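Local coordinates for protein C2 toxin component I (Clostridium botulinum, PDB 2J3Z) that probably transfers ADP-ribose from NAD to actin in host cells, acting as the enzymatic component of the binary C2 toxin, at residues L61-T66 with T407-R412; Y298-G303 with S353-F358; I364-L369 with V420-G425. The protein carries 1 engineered substitution. One frame throughout, in Å; residues are numbered along the deposited sequence.

Contact 1 of 3, residues L61-T66 with T407-R412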
ATOM      1  N   LEU A  61       9.586   1.864  -1.447  1.00 25.64           N
ATOM      2  CA  LEU A  61       8.433   2.740  -1.610  1.00 24.81           C
ATOM      3  C   LEU A  61       8.212   3.587  -0.366  1.00 24.97           C
ATOM      4  O   LEU A  61       7.546   4.626  -0.427  1.00 25.21           O
ATOM      5  CB  LEU A  61       7.161   1.942  -1.949  1.00 24.12           C
ATOM      6  CG  LEU A  61       7.125   0.915  -3.126  1.00 23.47           C
ATOM      7  CD1 LEU A  61       5.730   0.318  -3.193  1.00 22.90           C
ATOM      8  CD2 LEU A  61       7.520   1.511  -4.474  1.00 23.43           C
ATOM      9  N   PHE A  62       8.778   3.146   0.758  1.00 25.04           N
ATOM     10  CA  PHE A  62       8.669   3.854   2.033  1.00 24.87           C
ATOM     11  C   PHE A  62      10.039   4.168   2.641  1.00 25.52           C
ATOM     12  O   PHE A  62      10.252   4.100   3.846  1.00 26.21           O
ATOM     13  CB  PHE A  62       7.729   3.078   2.966  1.00 24.90           C
ATOM     14  CG  PHE A  62       6.435   2.667   2.301  1.00 24.03           C
ATOM     15  CD1 PHE A  62       6.286   1.377   1.753  1.00 23.67           C
ATOM     16  CD2 PHE A  62       5.377   3.566   2.193  1.00 23.96           C
ATOM     17  CE1 PHE A  62       5.092   0.984   1.132  1.00 23.59           C
ATOM     18  CE2 PHE A  62       4.160   3.180   1.590  1.00 24.04           C
ATOM     19  CZ  PHE A  62       4.019   1.889   1.055  1.00 23.74           C
ATOM     20  N   SER A  63      10.958   4.528   1.747  1.00 25.41           N
ATOM     21  CA  SER A  63      12.220   5.155   2.070  1.00 26.27           C
ATOM     22  C   SER A  63      12.225   6.520   1.390  1.00 26.46           C
ATOM     23  O   SER A  63      11.662   6.627   0.306  1.00 26.10           O
ATOM     24  CB  SER A  63      13.349   4.291   1.532  1.00 25.78           C
ATOM     25  OG  SER A  63      13.169   2.995   2.052  1.00 25.64           O
ATOM     26  N   SER A  64      12.842   7.541   1.999  1.00 26.93           N
ATOM     27  CA  SER A  64      12.978   8.861   1.358  1.00 27.67           C
ATOM     28  C   SER A  64      13.681   8.795  -0.007  1.00 28.56           C
ATOM     29  O   SER A  64      14.485   7.883  -0.293  1.00 28.87           O
ATOM     30  CB  SER A  64      13.750   9.856   2.249  1.00 29.22           C
ATOM     31  OG  SER A  64      15.136   9.519   2.361  1.00 27.98           O
ATOM     32  N   LEU A  65      13.357   9.775  -0.840  1.00 28.28           N
ATOM     33  CA  LEU A  65      14.003   9.989  -2.109  1.00 28.76           C
ATOM     34  C   LEU A  65      15.530  10.131  -1.981  1.00 29.55           C
ATOM     35  O   LEU A  65      16.252   9.754  -2.891  1.00 29.88           O
ATOM     36  CB  LEU A  65      13.395  11.226  -2.754  1.00 29.05           C
ATOM     37  CG  LEU A  65      12.273  11.074  -3.799  1.00 30.22           C
ATOM     38  CD1 LEU A  65      11.655   9.689  -3.910  1.00 30.02           C
ATOM     39  CD2 LEU A  65      11.223  12.111  -3.557  1.00 30.30           C
ATOM     40  N   THR A  66      15.980  10.660  -0.840  1.00 30.00           N
ATOM     41  CA  THR A  66      17.395  10.794  -0.471  1.00 31.31           C
ATOM     42  C   THR A  66      18.071   9.429  -0.282  1.00 31.18           C
ATOM     43  O   THR A  66      19.167   9.191  -0.772  1.00 31.57           O
ATOM     44  CB  THR A  66      17.508  11.694   0.817  1.00 32.29           C
ATOM     45  OG1 THR A  66      17.055  13.008   0.486  1.00 32.09           O
ATOM     46  CG2 THR A  66      18.949  11.806   1.346  1.00 32.63           C
ATOM     47  N   THR A 407      11.029  -2.829   6.223  1.00 29.24           N
ATOM     48  CA  THR A 407      12.376  -2.461   6.617  1.00 30.69           C
ATOM     49  C   THR A 407      12.751  -1.218   5.816  1.00 30.02           C
ATOM     50  O   THR A 407      13.328  -1.345   4.744  1.00 30.57           O
ATOM     51  CB  THR A 407      13.328  -3.626   6.386  1.00 32.02           C
ATOM     52  OG1 THR A 407      12.793  -4.762   7.065  1.00 32.91           O
ATOM     53  CG2 THR A 407      14.729  -3.332   6.916  1.00 34.26           C
ATOM     54  N   SER A 408      12.384  -0.033   6.334  1.00 28.78           N
ATOM     55  CA  SER A 408      12.707   1.254   5.690  1.00 27.82           C
ATOM     56  C   SER A 408      14.208   1.513   5.666  1.00 29.06           C
ATOM     57  O   SER A 408      14.926   1.173   6.612  1.00 30.29           O
ATOM     58  CB  SER A 408      12.031   2.421   6.402  1.00 27.04           C
ATOM     59  OG  SER A 408      12.039   3.620   5.623  1.00 26.09           O
ATOM     60  N   ILE A 409      14.668   2.124   4.586  1.00 28.92           N
ATOM     61  CA  ILE A 409      16.081   2.509   4.448  1.00 31.09           C
ATOM     62  C   ILE A 409      16.212   4.001   4.728  1.00 31.42           C
ATOM     63  O   ILE A 409      15.517   4.809   4.108  1.00 30.41           O
ATOM     64  CB  ILE A 409      16.663   2.170   3.067  1.00 31.95           C
ATOM     65  CG1 ILE A 409      16.358   0.689   2.748  1.00 32.53           C
ATOM     66  CG2 ILE A 409      18.201   2.645   2.953  1.00 32.90           C
ATOM     67  CD1 ILE A 409      17.530  -0.191   2.407  1.00 35.86           C
ATOM     68  N   ILE A 410      17.091   4.341   5.674  1.00 32.84           N
ATOM     69  CA  ILE A 410      17.218   5.714   6.168  1.00 33.31           C
ATOM     70  C   ILE A 410      18.411   6.410   5.514  1.00 34.82           C
ATOM     71  O   ILE A 410      18.298   7.547   5.052  1.00 33.93           O
ATOM     72  CB  ILE A 410      17.278   5.744   7.722  1.00 34.11           C
ATOM     73  CG1 ILE A 410      15.987   5.145   8.310  1.00 33.14           C
ATOM     74  CG2 ILE A 410      17.470   7.163   8.263  1.00 34.47           C
ATOM     75  CD1 ILE A 410      16.187   4.654   9.737  1.00 35.65           C
ATOM     76  N   ASN A 411      19.543   5.714   5.464  1.00 37.19           N
ATOM     77  CA  ASN A 411      20.749   6.232   4.816  1.00 39.78           C
ATOM     78  C   ASN A 411      21.688   5.078   4.515  1.00 41.40           C
ATOM     79  O   ASN A 411      21.289   3.941   4.652  1.00 40.73           O
ATOM     80  CB  ASN A 411      21.399   7.358   5.648  1.00 41.08           C
ATOM     81  CG  ASN A 411      22.255   6.843   6.811  1.00 44.54           C
ATOM     82  OD1 ASN A 411      22.257   5.656   7.124  1.00 47.46           O
ATOM     83  ND2 ASN A 411      22.988   7.749   7.453  1.00 45.02           N
ATOM     84  N   ARG A 412      22.920   5.367   4.116  1.00 44.51           N
ATOM     85  CA  ARG A 412      23.889   4.339   3.700  1.00 47.23           C
ATOM     86  C   ARG A 412      24.043   3.230   4.748  1.00 47.94           C
ATOM     87  O   ARG A 412      24.084   2.065   4.406  1.00 48.18           O
ATOM     88  CB  ARG A 412      25.247   4.988   3.334  1.00 49.62           C
ATOM     89  CG  ARG A 412      26.346   4.008   2.900  1.00 52.87           C
ATOM     90  CD  ARG A 412      27.494   4.612   2.034  1.00 56.47           C
ATOM     91  NE  ARG A 412      28.326   5.643   2.673  1.00 60.97           N
ATOM     92  CZ  ARG A 412      28.191   6.967   2.488  1.00 61.35           C
ATOM     93  NH1 ARG A 412      29.013   7.815   3.117  1.00 63.25           N
ATOM     94  NH2 ARG A 412      27.257   7.454   1.663  1.00 58.10           N
TER
HETATM   95  O   HOH W   1      13.867   6.800   4.685  1.00 18.26           O
HETATM   96  O   HOH W   2      15.791   8.679   4.795  1.00 23.91           O

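Contact 2 of 3, residues Y298-G303 with S353-F358. With SO4 (sulfate ion), chain O; SO4 (sulfate ion), chain M.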
ATOM      1  N   TYR A 298      -0.172  10.343   2.716  1.00 23.14           N
ATOM      2  CA  TYR A 298       0.642   9.763   3.778  1.00 22.85           C
ATOM      3  C   TYR A 298       0.824  10.696   4.963  1.00 23.03           C
ATOM      4  O   TYR A 298       0.979  11.920   4.793  1.00 23.72           O
ATOM      5  CB  TYR A 298       2.024   9.427   3.198  1.00 22.63           C
ATOM      6  CG  TYR A 298       1.969   8.280   2.226  1.00 22.59           C
ATOM      7  CD1 TYR A 298       1.827   8.490   0.856  1.00 22.64           C
ATOM      8  CD2 TYR A 298       2.038   6.970   2.689  1.00 22.29           C
ATOM      9  CE1 TYR A 298       1.764   7.403  -0.028  1.00 23.13           C
ATOM     10  CE2 TYR A 298       2.000   5.898   1.831  1.00 22.60           C
ATOM     11  CZ  TYR A 298       1.859   6.095   0.481  1.00 23.21           C
ATOM     12  OH  TYR A 298       1.818   4.968  -0.337  1.00 22.80           O
ATOM     13  N   ARG A 299       0.850  10.096   6.146  1.00 22.48           N
ATOM     14  CA  ARG A 299       1.136  10.813   7.377  1.00 23.21           C
ATOM     15  C   ARG A 299       2.023   9.937   8.245  1.00 23.63           C
ATOM     16  O   ARG A 299       1.569   8.939   8.792  1.00 24.53           O
ATOM     17  CB  ARG A 299      -0.167  11.142   8.131  1.00 23.20           C
ATOM     18  CG  ARG A 299       0.018  11.962   9.363  1.00 23.07           C
ATOM     19  CD  ARG A 299      -1.347  12.428   9.965  1.00 23.93           C
ATOM     20  NE  ARG A 299      -1.128  12.906  11.334  1.00 27.14           N
ATOM     21  CZ  ARG A 299      -0.616  14.090  11.669  1.00 26.24           C
ATOM     22  NH1 ARG A 299      -0.440  14.385  12.949  1.00 26.35           N
ATOM     23  NH2 ARG A 299      -0.276  14.965  10.735  1.00 25.51           N
ATOM     24  N   ARG A 300       3.289  10.302   8.365  1.00 23.89           N
ATOM     25  CA  ARG A 300       4.188   9.594   9.265  1.00 24.12           C
ATOM     26  C   ARG A 300       4.055  10.196  10.666  1.00 24.64           C
ATOM     27  O   ARG A 300       4.070  11.435  10.832  1.00 24.96           O
ATOM     28  CB  ARG A 300       5.637   9.669   8.750  1.00 24.61           C
ATOM     29  CG  ARG A 300       5.910   8.842   7.473  1.00 23.81           C
ATOM     30  CD  ARG A 300       7.376   8.891   7.059  1.00 25.37           C
ATOM     31  NE  ARG A 300       7.693   7.822   6.099  1.00 25.99           N
ATOM     32  CZ  ARG A 300       8.290   6.662   6.412  1.00 25.50           C
ATOM     33  NH1 ARG A 300       8.680   6.405   7.663  1.00 23.42           N
ATOM     34  NH2 ARG A 300       8.508   5.753   5.457  1.00 26.35           N
ATOM     35  N   VAL A 301       3.930   9.319  11.665  1.00 25.04           N
ATOM     36  CA  VAL A 301       3.820   9.705  13.082  1.00 25.46           C
ATOM     37  C   VAL A 301       4.691   8.799  13.958  1.00 26.63           C
ATOM     38  O   VAL A 301       5.219   7.782  13.482  1.00 26.40           O
ATOM     39  CB  VAL A 301       2.321   9.696  13.621  1.00 25.21           C
ATOM     40  CG1 VAL A 301       1.412  10.589  12.800  1.00 23.73           C
ATOM     41  CG2 VAL A 301       1.739   8.255  13.722  1.00 24.26           C
ATOM     42  N   ASP A 302       4.827   9.152  15.239  1.00 27.87           N
ATOM     43  CA  ASP A 302       5.540   8.281  16.190  1.00 29.73           C
ATOM     44  C   ASP A 302       4.588   7.415  17.050  1.00 29.70           C
ATOM     45  O   ASP A 302       3.421   7.233  16.682  1.00 29.38           O
ATOM     46  CB  ASP A 302       6.550   9.091  17.020  1.00 31.43           C
ATOM     47  CG  ASP A 302       5.893  10.092  17.965  1.00 33.16           C
ATOM     48  OD1 ASP A 302       4.638  10.156  18.099  1.00 33.68           O
ATOM     49  OD2 ASP A 302       6.673  10.829  18.602  1.00 36.79           O
ATOM     50  N   GLY A 303       5.066   6.874  18.164  1.00 30.82           N
ATOM     51  CA  GLY A 303       4.256   5.955  18.965  1.00 31.67           C
ATOM     52  C   GLY A 303       3.014   6.545  19.618  1.00 32.15           C
ATOM     53  O   GLY A 303       2.037   5.844  19.869  1.00 32.39           O
ATOM     54  N   SER A 353       5.279   9.620   0.636  1.00 24.91           N
ATOM     55  CA  SER A 353       5.230   8.649   1.733  1.00 24.26           C
ATOM     56  C   SER A 353       6.286   8.916   2.816  1.00 25.43           C
ATOM     57  O   SER A 353       6.026   8.670   3.995  1.00 26.36           O
ATOM     58  CB  SER A 353       5.418   7.219   1.199  1.00 24.05           C
ATOM     59  OG  SER A 353       6.771   7.004   0.785  1.00 22.56           O
ATOM     60  N   THR A 354       7.457   9.418   2.408  1.00 25.48           N
ATOM     61  CA  THR A 354       8.615   9.542   3.290  1.00 25.97           C
ATOM     62  C   THR A 354       9.413  10.857   3.169  1.00 26.30           C
ATOM     63  O   THR A 354      10.588  10.803   2.772  1.00 27.25           O
ATOM     64  CB  THR A 354       9.593   8.329   3.073  1.00 26.64           C
ATOM     65  OG1 THR A 354       8.813   7.135   2.908  1.00 26.75           O
ATOM     66  CG2 THR A 354      10.577   8.148   4.262  1.00 25.49           C
ATOM     67  N   PRO A 355       8.815  12.018   3.572  1.00 25.86           N
ATOM     68  CA  PRO A 355       9.640  13.242   3.593  1.00 27.13           C
ATOM     69  C   PRO A 355      10.830  12.949   4.499  1.00 28.32           C
ATOM     70  O   PRO A 355      10.635  12.357   5.584  1.00 28.79           O
ATOM     71  CB  PRO A 355       8.735  14.311   4.209  1.00 26.94           C
ATOM     72  CG  PRO A 355       7.312  13.701   4.210  1.00 25.19           C
ATOM     73  CD  PRO A 355       7.433  12.241   4.079  1.00 24.74           C
ATOM     74  N   SER A 356      12.034  13.301   4.059  1.00 28.47           N
ATOM     75  CA  SER A 356      13.243  12.847   4.753  1.00 30.13           C
ATOM     76  C   SER A 356      13.390  13.304   6.216  1.00 30.71           C
ATOM     77  O   SER A 356      13.939  12.565   7.034  1.00 31.34           O
ATOM     78  CB  SER A 356      14.505  13.200   3.965  1.00 31.34           C
ATOM     79  OG  SER A 356      14.590  14.595   3.784  1.00 31.56           O
ATOM     80  N   SER A 357      12.938  14.515   6.526  1.00 30.48           N
ATOM     81  CA  SER A 357      12.826  14.993   7.912  1.00 31.41           C
ATOM     82  C   SER A 357      12.004  14.049   8.842  1.00 30.04           C
ATOM     83  O   SER A 357      12.127  14.150  10.072  1.00 30.45           O
ATOM     84  CB  SER A 357      12.199  16.403   7.940  1.00 31.27           C
ATOM     85  OG  SER A 357      13.070  17.324   7.315  1.00 33.43           O
ATOM     86  N   PHE A 358      11.193  13.163   8.257  1.00 27.65           N
ATOM     87  CA  PHE A 358      10.391  12.213   9.032  1.00 27.72           C
ATOM     88  C   PHE A 358      10.810  10.778   8.843  1.00 27.79           C
ATOM     89  O   PHE A 358      10.033   9.865   9.143  1.00 27.07           O
ATOM     90  CB  PHE A 358       8.868  12.415   8.795  1.00 26.74           C
ATOM     91  CG  PHE A 358       8.455  13.857   8.969  1.00 28.74           C
ATOM     92  CD1 PHE A 358       8.145  14.650   7.871  1.00 30.19           C
ATOM     93  CD2 PHE A 358       8.486  14.453  10.231  1.00 31.43           C
ATOM     94  CE1 PHE A 358       7.830  16.020   8.038  1.00 32.22           C
ATOM     95  CE2 PHE A 358       8.165  15.808  10.411  1.00 32.49           C
ATOM     96  CZ  PHE A 358       7.850  16.589   9.317  1.00 32.30           C
TER
HETATM   97  S   SO4 O1440      12.330  14.604   0.428  1.00 62.39           S
HETATM   98  O1  SO4 O1440      11.978  15.325   1.658  1.00 59.47           O
HETATM   99  O2  SO4 O1440      13.785  14.653   0.225  1.00 59.07           O
HETATM  100  O3  SO4 O1440      11.888  13.183   0.440  1.00 62.23           O
HETATM  101  O4  SO4 O1440      11.624  15.242  -0.691  1.00 60.91           O
HETATM  102  S   SO4 M1438       1.352  17.477  13.915  1.00 76.29           S
HETATM  103  O1  SO4 M1438       0.302  16.613  14.447  1.00 75.09           O
HETATM  104  O2  SO4 M1438       2.548  16.711  13.537  1.00 76.76           O
HETATM  105  O3  SO4 M1438       0.841  18.139  12.704  1.00 76.45           O
HETATM  106  O4  SO4 M1438       1.760  18.437  14.942  1.00 75.17           O

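Contact 3 of 3, residues I364-L369 with V420-G425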
ATOM      1  N   ILE A 364       3.424   4.658   9.575  1.00 22.90           N
ATOM      2  CA  ILE A 364       3.216   5.299   8.308  1.00 21.87           C
ATOM      3  C   ILE A 364       1.794   5.032   7.962  1.00 21.94           C
ATOM      4  O   ILE A 364       1.487   3.941   7.500  1.00 22.15           O
ATOM      5  CB  ILE A 364       4.115   4.667   7.192  1.00 22.13           C
ATOM      6  CG1 ILE A 364       5.599   4.678   7.579  1.00 22.55           C
ATOM      7  CG2 ILE A 364       3.909   5.381   5.850  1.00 21.74           C
ATOM      8  CD1 ILE A 364       6.457   3.599   6.853  1.00 22.11           C
ATOM      9  N   PHE A 365       0.918   6.007   8.224  1.00 21.97           N
ATOM     10  CA  PHE A 365      -0.465   5.931   7.793  1.00 22.26           C
ATOM     11  C   PHE A 365      -0.557   6.092   6.259  1.00 22.42           C
ATOM     12  O   PHE A 365      -0.096   7.100   5.691  1.00 22.87           O
ATOM     13  CB  PHE A 365      -1.276   7.048   8.427  1.00 22.43           C
ATOM     14  CG  PHE A 365      -1.669   6.804   9.855  1.00 23.57           C
ATOM     15  CD1 PHE A 365      -2.536   5.758  10.192  1.00 23.21           C
ATOM     16  CD2 PHE A 365      -1.209   7.654  10.862  1.00 24.15           C
ATOM     17  CE1 PHE A 365      -2.926   5.556  11.519  1.00 24.82           C
ATOM     18  CE2 PHE A 365      -1.585   7.445  12.198  1.00 24.24           C
ATOM     19  CZ  PHE A 365      -2.449   6.402  12.519  1.00 24.77           C
ATOM     20  N   ARG A 366      -1.141   5.101   5.606  1.00 22.16           N
ATOM     21  CA  ARG A 366      -1.400   5.155   4.181  1.00 22.47           C
ATOM     22  C   ARG A 366      -2.919   5.287   4.076  1.00 23.19           C
ATOM     23  O   ARG A 366      -3.676   4.312   4.262  1.00 23.09           O
ATOM     24  CB  ARG A 366      -0.854   3.914   3.479  1.00 21.87           C
ATOM     25  CG  ARG A 366      -1.153   3.814   2.001  1.00 23.04           C
ATOM     26  CD  ARG A 366      -0.363   2.638   1.334  1.00 23.26           C
ATOM     27  NE  ARG A 366      -0.699   2.514  -0.076  1.00 23.42           N
ATOM     28  CZ  ARG A 366      -1.667   1.731  -0.566  1.00 26.09           C
ATOM     29  NH1 ARG A 366      -2.397   0.971   0.252  1.00 26.00           N
ATOM     30  NH2 ARG A 366      -1.914   1.698  -1.886  1.00 24.00           N
ATOM     31  N   LEU A 367      -3.332   6.521   3.767  1.00 23.54           N
ATOM     32  CA  LEU A 367      -4.702   6.988   3.950  1.00 24.73           C
ATOM     33  C   LEU A 367      -5.439   7.054   2.654  1.00 24.84           C
ATOM     34  O   LEU A 367      -5.012   7.728   1.733  1.00 24.90           O
ATOM     35  CB  LEU A 367      -4.692   8.396   4.554  1.00 24.71           C
ATOM     36  CG  LEU A 367      -4.724   8.688   6.060  1.00 26.71           C
ATOM     37  CD1 LEU A 367      -4.599   7.486   7.022  1.00 28.25           C
ATOM     38  CD2 LEU A 367      -3.695   9.735   6.365  1.00 27.18           C
ATOM     39  N   ARG A 368      -6.562   6.356   2.602  1.00 25.39           N
ATOM     40  CA  ARG A 368      -7.439   6.430   1.468  1.00 26.38           C
ATOM     41  C   ARG A 368      -8.355   7.609   1.716  1.00 27.04           C
ATOM     42  O   ARG A 368      -9.223   7.563   2.603  1.00 26.87           O
ATOM     43  CB  ARG A 368      -8.262   5.140   1.291  1.00 26.70           C
ATOM     44  CG  ARG A 368      -9.054   5.131  -0.031  1.00 28.69           C
ATOM     45  CD  ARG A 368      -9.903   3.876  -0.296  1.00 29.56           C
ATOM     46  NE  ARG A 368      -9.100   2.655  -0.250  1.00 32.96           N
ATOM     47  CZ  ARG A 368      -9.407   1.565   0.468  1.00 35.18           C
ATOM     48  NH1 ARG A 368      -8.611   0.487   0.452  1.00 33.76           N
ATOM     49  NH2 ARG A 368     -10.519   1.537   1.198  1.00 36.12           N
ATOM     50  N   LEU A 369      -8.157   8.665   0.935  1.00 27.50           N
ATOM     51  CA  LEU A 369      -9.065   9.790   1.009  1.00 28.31           C
ATOM     52  C   LEU A 369     -10.108   9.597  -0.062  1.00 29.41           C
ATOM     53  O   LEU A 369      -9.759   9.494  -1.231  1.00 29.86           O
ATOM     54  CB  LEU A 369      -8.304  11.098   0.798  1.00 27.87           C
ATOM     55  CG  LEU A 369      -7.013  11.241   1.595  1.00 27.71           C
ATOM     56  CD1 LEU A 369      -6.207  12.482   1.132  1.00 25.99           C
ATOM     57  CD2 LEU A 369      -7.216  11.179   3.143  1.00 25.31           C
ATOM     58  N   VAL A 420       3.619  -0.000   7.707  1.00 23.78           N
ATOM     59  CA  VAL A 420       2.704   0.699   6.803  1.00 22.66           C
ATOM     60  C   VAL A 420       1.267   0.421   7.273  1.00 22.54           C
ATOM     61  O   VAL A 420       0.777  -0.717   7.246  1.00 23.24           O
ATOM     62  CB  VAL A 420       2.926   0.342   5.320  1.00 22.43           C
ATOM     63  CG1 VAL A 420       1.932   1.103   4.418  1.00 20.51           C
ATOM     64  CG2 VAL A 420       4.381   0.640   4.908  1.00 21.94           C
ATOM     65  N   ILE A 421       0.603   1.472   7.717  1.00 22.64           N
ATOM     66  CA  ILE A 421      -0.725   1.339   8.322  1.00 23.18           C
ATOM     67  C   ILE A 421      -1.757   1.825   7.324  1.00 23.62           C
ATOM     68  O   ILE A 421      -1.955   3.033   7.140  1.00 23.82           O
ATOM     69  CB  ILE A 421      -0.807   2.130   9.639  1.00 23.23           C
ATOM     70  CG1 ILE A 421       0.277   1.654  10.597  1.00 23.28           C
ATOM     71  CG2 ILE A 421      -2.177   2.029  10.273  1.00 22.70           C
ATOM     72  CD1 ILE A 421       0.377   2.518  11.879  1.00 24.57           C
ATOM     73  N   ASP A 422      -2.405   0.867   6.664  1.00 24.35           N
ATOM     74  CA  ASP A 422      -3.493   1.152   5.759  1.00 24.55           C
ATOM     75  C   ASP A 422      -4.764   1.539   6.496  1.00 25.20           C
ATOM     76  O   ASP A 422      -5.313   0.744   7.270  1.00 26.04           O
ATOM     77  CB  ASP A 422      -3.760  -0.057   4.863  1.00 25.12           C
ATOM     78  CG  ASP A 422      -2.794  -0.125   3.703  1.00 25.70           C
ATOM     79  OD1 ASP A 422      -2.632   0.919   3.038  1.00 26.80           O
ATOM     80  OD2 ASP A 422      -2.209  -1.204   3.454  1.00 25.30           O
ATOM     81  N   ALA A 423      -5.234   2.764   6.235  1.00 24.94           N
ATOM     82  CA  ALA A 423      -6.484   3.234   6.801  1.00 25.74           C
ATOM     83  C   ALA A 423      -7.246   4.073   5.789  1.00 25.96           C
ATOM     84  O   ALA A 423      -6.648   4.683   4.878  1.00 25.14           O
ATOM     85  CB  ALA A 423      -6.245   4.053   8.120  1.00 25.44           C
ATOM     86  N   GLU A 424      -8.560   4.058   5.980  1.00 26.41           N
ATOM     87  CA  GLU A 424      -9.501   4.952   5.340  1.00 27.78           C
ATOM     88  C   GLU A 424      -9.773   6.196   6.176  1.00 27.69           C
ATOM     89  O   GLU A 424     -10.112   6.091   7.363  1.00 27.63           O
ATOM     90  CB  GLU A 424     -10.832   4.248   5.201  1.00 28.78           C
ATOM     91  CG  GLU A 424     -10.825   3.093   4.228  1.00 31.15           C
ATOM     92  CD  GLU A 424     -12.218   2.535   4.051  1.00 35.14           C
ATOM     93  OE1 GLU A 424     -13.196   3.313   3.881  1.00 36.36           O
ATOM     94  OE2 GLU A 424     -12.323   1.305   4.097  1.00 38.17           O
ATOM     95  N   GLY A 425      -9.636   7.366   5.551  1.00 27.79           N
ATOM     96  CA  GLY A 425     -10.045   8.620   6.156  1.00 28.20           C
ATOM     97  C   GLY A 425     -11.553   8.643   6.195  1.00 30.24           C
ATOM     98  O   GLY A 425     -12.181   8.504   5.154  1.00 30.69           O
TER
HETATM   99  O   HOH W   3      -4.887   2.656   2.480  1.00 17.51           O

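Contact 1 of 3, residues L61-T66 with T407-R412
S408 and S63 carry this contact with one hydroxyl each, working in opposite senses. The S408 hydroxyl donates to the carbonyl of F62, OG to O 2.6 Å; chi1 is -165°, which sets OG opposite S408's own backbone N and swings it out to the loop. It approaches with a C=O...donor angle of 144°, only slightly tilted from the carbonyl plane. One residue on, the roles reverse: I409 N donates to S63 OG at 3.1 Å along a nearly straight N-H line of 165°. S63 OG lies beside its own backbone N, where it can meet both I409 N and its second hydrogen-bond partner, the carbonyl of D59 one turn back, so it links the end of the preceding helix to the strand. The CB of I409 leans on S63 OG at 3.7 Å, while the rest of its side chain runs on to M71 in helix 65-73. F62 offers little but its carbonyl; its ring turns away to meet F144 edge-to-face.

Further along, two waters take over. One accepts from S64 N (3.0 Å to the water oxygen) and donates to I409 O; the other joins S64 OG with I410 O. S64 OG also caps A67 N, making S64 the N-cap of helix 65-73. I410 and N411 form a classic beta bulge opposite T414, where strand 397-411 turns into 414-426. The arrangement is thus a helix N-terminus tied, directly and through water, to a strand beside its bulge, and it joins the two ADP-ribosyltransferase-like regions of the toxin.

Contact 2 of 3, residues Y298-G303 with S353-F358
S353 stands with its CB over the middle of the Y298 ring: CB lies 3.5 Å from the centroid and only 3° off the ring normal, a CH-pi contact square over one face. Its CA also rests on the same face, 3.3 Å from Y298 CG. With chi1 at 72°, S353 OG is turned off the ring toward L61, whose carbonyl it bonds, while the tyrosine hydroxyl goes to D220. The carbonyl of S353 takes a hydrogen bond from R300 NE, 2.8 Å from NE to O, at the guanidinium edge.

T354 takes the neighbouring N-H of the same guanidinium. R300 NH2 donates to T354 OG1 at 2.9 Å in a bent bond, the oxygen 27° out of the guanidinium plane; OG1 in turn donates to S353 OG. The methyl CG2 of T354 lies over one face of the guanidinium, 3.1 Å above its plane, and helps fix its rotation; Q418 binds NH1. R300 reaches this position extended from CG to NE, out of strand 295-301, the neighbour of 363-369 in the mixed sheet of the C-terminal ADP-ribosyltransferase region. R299, one residue earlier, faces the other way; with NH2 on the S348 carbonyl, it is probably the motif arginine of the R-S-E class, at the NAD site. Its NH1 holds a sulfate, probably a crystallisation ion, that may mark an anion site.

P355 passes at the aliphatic part of R300, then its carbonyl accepts from F358 N across a short 3-10 turn. S356 N points to a second sulfate, N to O1 3.1 Å. F358 lays its carbonyl against R300 CD (O to CD 3.5 Å), while its ring swings off, its edge toward P355 CG.

Contact 3 of 3, residues I364-L369 with V420-G425
I364 starts the parallel pairing by meeting V420: its CD1 rests 4.1 Å from V420 CG2, and its carbonyl receives I421 N. F365, on the opposite face, runs side by side with I421, CD1 to CG2 3.7 Å, and its ring meets F398 edge-to-face.

R366 is gripped at both ends. Its backbone N donates to I421 O and its carbonyl accepts from A423 N. Its side chain, with CG anti to the backbone N (chi1 176°), stretches out beside D422 and forms a salt bridge, NH1 to OD1 2.8 Å. OD1 lies close to the guanidinium plane and is met on its syn side, but NH1 stands 32° out of the carboxylate plane, the two groups being 77° apart. D220 and E218 also pair with this buried guanidinium, and D422 OD2 is shared with R402. A water bridges R366 O and D422 OD1.

L367 brings CD1 against A423 CB at 4.0 Å. R368 continues the ladder with N to A423 O and O to G425 N; it forms a long salt bridge, NH2 to E424 OE2 3.4 Å, and Q139 binds both groups.

In the mixed sheet, strand 295-301 runs antiparallel along the far edge of 363-369, and strand 397-411 lies antiparallel beside 414-426.

The three contacts share one mixed sheet in the C-terminal ADP-ribosyltransferase region. Contact 3 pairs two of its inner strands, 363-369 and 414-426; contact 2 joins strand 295-301, the neighbour of 363-369, to the loop just before 363-369; contact 1 lands on the neighbouring strand 397-411. Their centres lie about 11 Å (1 and 2), 12 Å (2 and 3) and 19 Å (1 and 3) apart. Contact 1 opens first and encloses contact 2 along the chain, while contact 3 begins inside its span and ends beyond it. S64 packs on T354, and F62 on V420, so the N-terminal helix-and-loop region is seated on the sheet of the C-terminal one.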